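Local structure of 3-oxoadipate enol-lactonase (Burkholderia xenovorans, 2XUA) at residues G103-G106 and V107-A111; T160-Y163 and M164-E167; I129-P132 and E133-V136; G80-L83 and G84-T88. The protein probably hydrolyses 3-oxoadipate enol-lactone in the bacterial breakdown of catechol-type aromatics, using an alpha/beta-hydrolase core topped by a helical cap. All coordinates share one frame; numbering follows the deposited sequence.

Interaction 1: residues G103-G106 and V107-A111; sequences GLTG and VALAA
L109 lies alongside T105, one helical turn further on, and the two side chains point the same way. The touch is made by one branch from each: T105 CG2 meets L109 CD2 at 3.7 Å. T105 holds its methyl anti to the backbone N, which swings OG1 round beside that N, from where it bonds back to the carbonyl of M101. L109 is less relaxed. Its chi1 of -111° and chi2 of -2° both sit away from the staggered positions, and this twist brings CD2 to 3.5 Å from T105 O. The same oxygen also accepts from L109 N at 2.8 Å. This is the middle of helix 101-112, the connection of the beta-alpha-beta unit that joins strand 94-99 to strand 117-123; the helix follows a turn consistent with the nucleophile elbow of an alpha/beta hydrolase. V107 drops CG2 beside its own N, leaving it 3.5 Å from G103 O, the acceptor for V107 N. Where G106 stands the helix has only backbone, and G106 O takes A110 N at 2.8 Å, with A110 CB close by. T105 and L109 both press on F96 of the neighbouring strand and on V82 of helix 75-88.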
loop_
_atom_site.group_PDB
_atom_site.type_symbol
_atom_site.label_atom_id
_atom_site.label_comp_id
_atom_site.label_asym_id
_atom_site.label_seq_id
_atom_site.Cartn_x
_atom_site.Cartn_y
_atom_site.Cartn_z
ATOM N N GLY B 103 -2.700 -18.151 7.826
ATOM C CA GLY B 103 -2.177 -19.313 8.580
ATOM C C GLY B 103 -3.144 -20.470 8.446
ATOM O O GLY B 103 -2.708 -21.606 8.245
ATOM N N LEU B 104 -4.449 -20.172 8.552
ATOM C CA LEU B 104 -5.543 -21.188 8.334
ATOM C C LEU B 104 -5.458 -21.884 6.944
ATOM O O LEU B 104 -5.480 -23.146 6.832
ATOM C CB LEU B 104 -6.906 -20.497 8.583
ATOM C CG LEU B 104 -8.179 -21.357 8.445
ATOM C CD1 LEU B 104 -8.236 -22.478 9.455
ATOM C CD2 LEU B 104 -9.455 -20.496 8.453
ATOM N N THR B 105 -5.310 -21.079 5.883
ATOM C CA THR B 105 -5.007 -21.582 4.520
ATOM C C THR B 105 -3.757 -22.483 4.504
ATOM O O THR B 105 -3.671 -23.526 3.776
ATOM C CB THR B 105 -4.801 -20.370 3.598
ATOM O OG1 THR B 105 -5.990 -19.587 3.611
ATOM C CG2 THR B 105 -4.529 -20.786 2.134
ATOM N N GLY B 106 -2.763 -22.086 5.288
ATOM C CA GLY B 106 -1.539 -22.820 5.371
ATOM C C GLY B 106 -1.749 -24.169 6.054
ATOM O O GLY B 106 -1.139 -25.179 5.667
ATOM N N VAL B 107 -2.608 -24.196 7.081
ATOM C CA VAL B 107 -2.974 -25.498 7.673
ATOM C C VAL B 107 -3.635 -26.372 6.620
ATOM O O VAL B 107 -3.244 -27.517 6.492
ATOM C CB VAL B 107 -3.907 -25.349 8.933
ATOM C CG1 VAL B 107 -4.464 -26.706 9.375
ATOM C CG2 VAL B 107 -3.160 -24.617 10.038
ATOM N N ALA B 108 -4.614 -25.863 5.867
ATOM C CA ALA B 108 -5.246 -26.648 4.795
ATOM C C ALA B 108 -4.235 -27.144 3.741
ATOM O O ALA B 108 -4.308 -28.311 3.256
ATOM C CB ALA B 108 -6.309 -25.895 4.130
ATOM N N LEU B 109 -3.325 -26.252 3.359
ATOM C CA LEU B 109 -2.357 -26.536 2.327
ATOM C C LEU B 109 -1.415 -27.603 2.838
ATOM O O LEU B 109 -1.212 -28.606 2.142
ATOM C CB LEU B 109 -1.596 -25.260 1.984
ATOM C CG LEU B 109 -1.690 -24.486 0.683
ATOM C CD1 LEU B 109 -2.566 -24.972 -0.459
ATOM C CD2 LEU B 109 -1.789 -22.953 0.932
ATOM N N ALA B 110 -0.870 -27.440 4.045
ATOM C CA ALA B 110 0.045 -28.427 4.578
ATOM C C ALA B 110 -0.585 -29.808 4.832
ATOM O O ALA B 110 0.145 -30.790 4.795
ATOM C CB ALA B 110 0.746 -27.943 5.847
ATOM N N ALA B 111 -1.891 -29.838 5.145
ATOM C CA ALA B 111 -2.628 -31.068 5.444
ATOM C C ALA B 111 -3.049 -31.817 4.184
ATOM O O ALA B 111 -2.942 -33.041 4.102
ATOM C CB ALA B 111 -3.895 -30.715 6.292
#

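Interaction 2: residues T160-Y163 and M164-E167; sequences TADY and MERE
The ring of Y163 carries E167 on one face. E167 CG stands over it, 3.7 Å from the ring centroid and 20° off the normal, displaced toward the rim where CE1 and CZ are nearest at 3.5 Å, a CH-pi contact. Y163 sends CG anti to its backbone N (chi1 -180°), carrying the ring along the helix toward E167, whose chain bends at chi2 so that its carboxylate runs past the phenol end. There a water joins the two: it lies 2.8 Å from Y163 OH and donates to E167 OE1 at 2.7 Å.

Y163 lies in helix 161-166 and E167 just past its end, at the N-cap position of helix 168-179. The short helix belongs to the cap inserted between strands 117-123 and 209-214 of the alpha/beta-hydrolase core. Y163 is its buried side chain, reaching V170 and L171 of the next helix and I248 of helix 246-249, while its ring meets that of F159. T160 caps the N-terminus through a weak bond from Y163 N to OG1, a hydroxyl that also bonds E249.

On the outer side, D162 and R166 form a salt bridge, OD2 to NH1 at 3.6 Å, with OD2 at the edge of the guanidinium, close to its plane. The planes are turned 51° apart, and R166 CD comes nearer, 3.3 Å from OD2. The guanidinium is almost perpendicular to the Y163 ring. Selenomethionine M164 curls back along the first turn, its CE 3.8 Å from A161 CA. Across the subunit interface, E167 and E167 of the second subunit bring like charges close.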
loop_
_atom_site.group_PDB
_atom_site.type_symbol
_atom_site.label_atom_id
_atom_site.label_comp_id
_atom_site.label_asym_id
_atom_site.label_seq_id
_atom_site.Cartn_x
_atom_site.Cartn_y
_atom_site.Cartn_z
ATOM N N THR B 160 -1.373 -3.468 19.772
ATOM C CA THR B 160 -1.564 -2.965 21.151
ATOM C C THR B 160 -1.834 -1.459 21.069
ATOM O O THR B 160 -1.512 -0.814 20.042
ATOM C CB THR B 160 -0.338 -3.250 22.042
ATOM O OG1 THR B 160 0.809 -2.581 21.481
ATOM C CG2 THR B 160 -0.087 -4.772 22.086
ATOM N N ALA B 161 -2.533 -0.931 22.072
ATOM C CA ALA B 161 -2.790 0.514 22.199
ATOM C C ALA B 161 -1.508 1.323 22.046
ATOM O O ALA B 161 -1.491 2.399 21.418
ATOM C CB ALA B 161 -3.443 0.847 23.580
ATOM N N ASP B 162 -0.439 0.835 22.635
ATOM C CA ASP B 162 0.777 1.624 22.647
ATOM C C ASP B 162 1.358 1.703 21.226
ATOM O O ASP B 162 1.839 2.746 20.811
ATOM C CB ASP B 162 1.804 0.943 23.531
ATOM C CG ASP B 162 3.172 1.649 23.513
ATOM O OD1 ASP B 162 3.253 2.893 23.728
ATOM O OD2 ASP B 162 4.170 0.944 23.291
ATOM N N TYR B 163 1.367 0.587 20.506
ATOM C CA TYR B 163 1.912 0.616 19.136
ATOM C C TYR B 163 1.083 1.566 18.323
ATOM O O TYR B 163 1.619 2.294 17.490
ATOM C CB TYR B 163 1.871 -0.776 18.501
ATOM C CG TYR B 163 2.439 -0.777 17.089
ATOM C CD1 TYR B 163 3.769 -0.969 16.883
ATOM C CD2 TYR B 163 1.626 -0.568 15.991
ATOM C CE1 TYR B 163 4.318 -0.915 15.598
ATOM C CE2 TYR B 163 2.155 -0.489 14.716
ATOM C CZ TYR B 163 3.514 -0.687 14.540
ATOM O OH TYR B 163 4.070 -0.638 13.305
HETATM N N MSE B 164 -0.245 1.521 18.511
HETATM C CA MSE B 164 -1.088 2.357 17.700
HETATM C C MSE B 164 -0.814 3.828 17.969
HETATM O O MSE B 164 -0.689 4.636 17.041
HETATM C CB MSE B 164 -2.549 2.028 17.960
HETATM C CG MSE B 164 -2.915 0.728 17.348
HETATM SE SE MSE B 164 -4.850 0.533 17.342
HETATM C CE MSE B 164 -5.166 0.765 19.251
ATOM N N GLU B 165 -0.670 4.150 19.245
ATOM C CA GLU B 165 -0.336 5.538 19.646
ATOM C C GLU B 165 1.022 5.971 19.023
ATOM O O GLU B 165 1.100 7.023 18.441
ATOM C CB GLU B 165 -0.451 5.711 21.194
ATOM C CG GLU B 165 0.873 5.902 21.988
ATOM C CD GLU B 165 1.491 7.307 21.801
ATOM O OE1 GLU B 165 0.727 8.326 21.780
ATOM O OE2 GLU B 165 2.742 7.382 21.660
ATOM N N ARG B 166 2.032 5.115 19.092
ATOM C CA ARG B 166 3.386 5.412 18.618
ATOM C C ARG B 166 3.493 5.446 17.083
ATOM O O ARG B 166 4.386 6.126 16.534
ATOM C CB ARG B 166 4.394 4.369 19.163
ATOM C CG ARG B 166 4.829 4.471 20.667
ATOM C CD ARG B 166 5.477 3.056 21.103
ATOM N NE ARG B 166 6.180 2.537 19.954
ATOM C CZ ARG B 166 6.268 1.282 19.529
ATOM N NH1 ARG B 166 5.721 0.252 20.172
ATOM N NH2 ARG B 166 6.955 1.085 18.414
ATOM N N GLU B 167 2.571 4.757 16.382
ATOM C CA GLU B 167 2.742 4.478 14.942
ATOM C C GLU B 167 1.521 4.934 14.080
ATOM O O GLU B 167 0.872 4.107 13.414
ATOM C CB GLU B 167 3.109 2.986 14.762
ATOM C CG GLU B 167 4.478 2.594 15.380
ATOM C CD GLU B 167 5.658 2.931 14.450
ATOM O OE1 GLU B 167 6.722 2.308 14.605
ATOM O OE2 GLU B 167 5.503 3.785 13.577
HETATM O O HOH W 1 6.745 0.157 12.962
#

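Interaction 3: residues I129-P132 and E133-V136; sequences IGSP and EVWV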
loop_
_atom_site.group_PDB
_atom_site.type_symbol
_atom_site.label_atom_id
_atom_site.label_comp_id
_atom_site.label_asym_id
_atom_site.label_seq_id
_atom_site.Cartn_x
_atom_site.Cartn_y
_atom_site.Cartn_z
ATOM N N ILE B 129 -10.614 -20.472 13.722
ATOM C CA ILE B 129 -10.485 -19.047 14.132
ATOM C C ILE B 129 -11.887 -18.516 14.476
ATOM O O ILE B 129 -12.850 -18.605 13.691
ATOM C CB ILE B 129 -9.797 -18.166 13.034
ATOM C CG1 ILE B 129 -8.390 -18.674 12.758
ATOM C CG2 ILE B 129 -9.752 -16.657 13.436
ATOM C CD1 ILE B 129 -7.787 -18.110 11.456
ATOM N N GLY B 130 -11.963 -17.981 15.687
ATOM C CA GLY B 130 -13.147 -17.305 16.206
ATOM C C GLY B 130 -14.338 -18.247 16.333
ATOM O O GLY B 130 -14.172 -19.418 16.672
ATOM N N SER B 131 -15.519 -17.741 16.013
ATOM C CA SER B 131 -16.781 -18.505 16.297
ATOM C C SER B 131 -17.928 -17.847 15.555
ATOM O O SER B 131 -17.757 -16.711 15.070
ATOM C CB SER B 131 -17.056 -18.462 17.795
ATOM O OG SER B 131 -17.430 -17.145 18.112
ATOM N N PRO B 132 -19.118 -18.525 15.470
ATOM C CA PRO B 132 -20.191 -17.925 14.689
ATOM C C PRO B 132 -20.640 -16.585 15.289
ATOM O O PRO B 132 -21.052 -15.674 14.549
ATOM C CB PRO B 132 -21.290 -18.981 14.751
ATOM C CG PRO B 132 -20.484 -20.309 14.911
ATOM C CD PRO B 132 -19.391 -19.935 15.836
ATOM N N GLU B 133 -20.531 -16.457 16.622
ATOM C CA GLU B 133 -20.934 -15.233 17.352
ATOM C C GLU B 133 -20.068 -14.031 16.941
ATOM O O GLU B 133 -20.489 -12.870 17.080
ATOM C CB GLU B 133 -20.891 -15.437 18.889
ATOM C CG GLU B 133 -21.917 -16.458 19.474
ATOM C CD GLU B 133 -21.761 -17.911 18.965
ATOM O OE1 GLU B 133 -20.599 -18.387 18.841
ATOM O OE2 GLU B 133 -22.813 -18.588 18.686
ATOM N N VAL B 134 -18.887 -14.303 16.384
ATOM C CA VAL B 134 -18.032 -13.198 15.905
ATOM C C VAL B 134 -18.310 -12.970 14.417
ATOM O O VAL B 134 -18.596 -11.870 14.004
ATOM C CB VAL B 134 -16.505 -13.443 16.173
ATOM C CG1 VAL B 134 -15.663 -12.284 15.571
ATOM C CG2 VAL B 134 -16.215 -13.492 17.645
ATOM N N TRP B 135 -18.297 -14.034 13.639
ATOM C CA TRP B 135 -18.235 -13.921 12.181
ATOM C C TRP B 135 -19.553 -13.615 11.551
ATOM O O TRP B 135 -19.610 -13.030 10.453
ATOM C CB TRP B 135 -17.720 -15.227 11.585
ATOM C CG TRP B 135 -16.264 -15.473 11.893
ATOM C CD1 TRP B 135 -15.742 -16.525 12.562
ATOM C CD2 TRP B 135 -15.151 -14.617 11.550
ATOM N NE1 TRP B 135 -14.378 -16.405 12.652
ATOM C CE2 TRP B 135 -13.995 -15.226 12.058
ATOM C CE3 TRP B 135 -15.027 -13.396 10.847
ATOM C CZ2 TRP B 135 -12.734 -14.680 11.884
ATOM C CZ3 TRP B 135 -13.754 -12.858 10.655
ATOM C CH2 TRP B 135 -12.632 -13.496 11.169
ATOM N N VAL B 136 -20.645 -14.070 12.186
ATOM C CA VAL B 136 -21.958 -13.868 11.554
ATOM C C VAL B 136 -22.359 -12.372 11.586
ATOM O O VAL B 136 -22.669 -11.788 10.529
ATOM C CB VAL B 136 -23.018 -14.859 12.134
ATOM C CG1 VAL B 136 -24.436 -14.507 11.672
ATOM C CG2 VAL B 136 -22.688 -16.256 11.714
HETATM O O HOH W 2 -18.584 -17.497 20.783
#
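The loop that leaves strand 117-123 enters the cap here, with S131 as N-cap of helix 132-145, and W135 in the helix's first turn reaches back to the loop. Its indole NE1 donates to I129 O at 2.9 Å in a nearly straight bond (167°). The oxygen lies close to the indole plane, yet the N-H comes in above the plane of the carbonyl. Carbon touches carbon beside it, I129 CG2 to W135 CZ2 at 3.9 Å. The ring edge is pinned on this side, and with CG beside its own backbone N (chi1 -69°) W135 also brings CD1 to 3.2 Å from S131 O. That oxygen is gripped twice, by V134 N at 3.0 Å and W135 N at 3.1 Å. Further out, S131 OG, turned between its backbone N and carbonyl carbon, shares a water with E133, the water donating to E133 OE1 at 2.9 Å. I193 and D194 of helix 183-195 also touch W135, and I129 packs on S100, the presumed nucleophile. W135 comes within about 4 Å of the bound laevulinic acid, and the contact sits where the core strand leads into the cap, beside the ligand pocket, as in capped alpha/beta hydrolases.

Interaction 4: residues G80-L83 and G84-T88; sequences GDVL and GLMDT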
loop_
_atom_site.group_PDB
_atom_site.type_symbol
_atom_site.label_atom_id
_atom_site.label_comp_id
_atom_site.label_asym_id
_atom_site.label_seq_id
_atom_site.Cartn_x
_atom_site.Cartn_y
_atom_site.Cartn_z
ATOM N N GLY B 80 -7.257 -23.496 -3.220
ATOM C CA GLY B 80 -7.144 -23.690 -4.649
ATOM C C GLY B 80 -6.637 -22.441 -5.360
ATOM O O GLY B 80 -5.998 -22.510 -6.423
ATOM N N ASP B 81 -6.923 -21.293 -4.754
ATOM C CA ASP B 81 -6.369 -20.056 -5.219
ATOM C C ASP B 81 -4.829 -20.112 -5.153
ATOM O O ASP B 81 -4.189 -19.736 -6.126
ATOM C CB ASP B 81 -6.928 -18.893 -4.411
ATOM C CG ASP B 81 -8.350 -18.575 -4.785
ATOM O OD1 ASP B 81 -8.917 -19.202 -5.738
ATOM O OD2 ASP B 81 -8.905 -17.659 -4.184
ATOM N N VAL B 82 -4.265 -20.570 -4.039
ATOM C CA VAL B 82 -2.777 -20.604 -3.821
ATOM C C VAL B 82 -2.241 -21.565 -4.832
ATOM O O VAL B 82 -1.366 -21.226 -5.623
ATOM C CB VAL B 82 -2.364 -21.071 -2.398
ATOM C CG1 VAL B 82 -0.792 -21.224 -2.281
ATOM C CG2 VAL B 82 -2.840 -20.069 -1.330
ATOM N N LEU B 83 -2.850 -22.751 -4.873
ATOM C CA LEU B 83 -2.421 -23.767 -5.844
ATOM C C LEU B 83 -2.452 -23.359 -7.311
ATOM O O LEU B 83 -1.468 -23.578 -8.009
ATOM C CB LEU B 83 -3.172 -25.074 -5.613
ATOM C CG LEU B 83 -2.938 -25.640 -4.246
ATOM C CD1 LEU B 83 -3.941 -26.796 -4.129
ATOM C CD2 LEU B 83 -1.501 -26.135 -4.016
ATOM N N GLY B 84 -3.509 -22.706 -7.746
ATOM C CA GLY B 84 -3.638 -22.239 -9.112
ATOM C C GLY B 84 -2.644 -21.142 -9.451
ATOM O O GLY B 84 -2.049 -21.123 -10.561
ATOM N N LEU B 85 -2.434 -20.222 -8.494
ATOM C CA LEU B 85 -1.345 -19.243 -8.635
ATOM C C LEU B 85 0.031 -19.899 -8.774
ATOM O O LEU B 85 0.815 -19.542 -9.669
ATOM C CB LEU B 85 -1.365 -18.283 -7.420
ATOM C CG LEU B 85 -0.402 -17.085 -7.485
ATOM C CD1 LEU B 85 -0.592 -16.214 -8.733
ATOM C CD2 LEU B 85 -0.531 -16.211 -6.202
HETATM N N MSE B 86 0.365 -20.817 -7.851
HETATM C CA MSE B 86 1.622 -21.571 -7.975
HETATM C C MSE B 86 1.738 -22.285 -9.309
HETATM O O MSE B 86 2.760 -22.185 -10.013
HETATM C CB MSE B 86 1.723 -22.572 -6.857
HETATM C CG MSE B 86 2.170 -21.918 -5.589
HETATM SE SE MSE B 86 1.900 -23.131 -4.110
HETATM C CE MSE B 86 3.287 -24.451 -4.568
ATOM N N ASP B 87 0.660 -22.975 -9.682
ATOM C CA ASP B 87 0.621 -23.691 -10.960
ATOM C C ASP B 87 0.885 -22.770 -12.145
ATOM O O ASP B 87 1.699 -23.093 -13.040
ATOM C CB ASP B 87 -0.752 -24.364 -11.125
ATOM C CG ASP B 87 -0.901 -25.617 -10.269
ATOM O OD1 ASP B 87 0.077 -26.094 -9.644
ATOM O OD2 ASP B 87 -2.027 -26.137 -10.221
ATOM N N THR B 88 0.211 -21.627 -12.147
ATOM C CA THR B 88 0.368 -20.555 -13.161
ATOM C C THR B 88 1.812 -20.108 -13.277
ATOM O O THR B 88 2.284 -19.856 -14.381
ATOM C CB THR B 88 -0.490 -19.275 -12.862
ATOM O OG1 THR B 88 -1.884 -19.585 -12.983
ATOM C CG2 THR B 88 -0.198 -18.174 -13.860
#
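The carboxylate of D87 turns one face to the carbonyl oxygen of L83, which sits almost squarely over the carboxylate carbon, CG, at 3.1 Å and equally far, 3.4 Å, from OD1 and OD2. Carbonyl and carboxylate oxygens are all acceptors and are not bonded to one another; L83 O takes its hydrogen bond from D87 N at 2.8 Å. D87 OD1 forms a salt bridge with R116, which probably offsets the negative charge. The other flat group worth a look is the peptide carbonyl of G84. T88 N and T88 OG1 reach its oxygen from opposite faces of the plane, the hydroxyl donating at 2.9 Å and so doubling the grip on the last turn.

On the inner side V82 and selenomethionine M86 run side by side. V82 places CG1 anti to its backbone N (chi1 174°), which carries that methyl along the helix to within 3.8 Å of M86 SE, and M86 N gives V82 O a nearly linear bond. D81 OD2 makes a salt bridge with R61 and OD1 a hydrogen bond with N10, while L85 packs on L56 and Y58 of strand 54-58. Helix 75-88 thus lies against the central sheet beside helix 101-112, the layered helix-on-sheet packing of the alpha/beta-hydrolase fold.

How the interactions relate
Along the chain the order is interaction 4, interaction 1, interaction 3, interaction 2. The first two lie on neighbouring helices of the core, 75-88 and 101-112, with centres 14 Å apart; they meet directly, L109 CD2 to V82 CG1 at 3.8 Å. Interaction 1 also touches interaction 3, L104 CB lying 3.8 Å from I129 CD1, so a line of packing runs from the core helices to the start of the cap. Interaction 2 stands apart in the cap, its centre 26 Å from that of interaction 3 and 36 Å from that of interaction 4. Interaction 3, at the entry to the cap, is the one nearest the bound laevulinic acid.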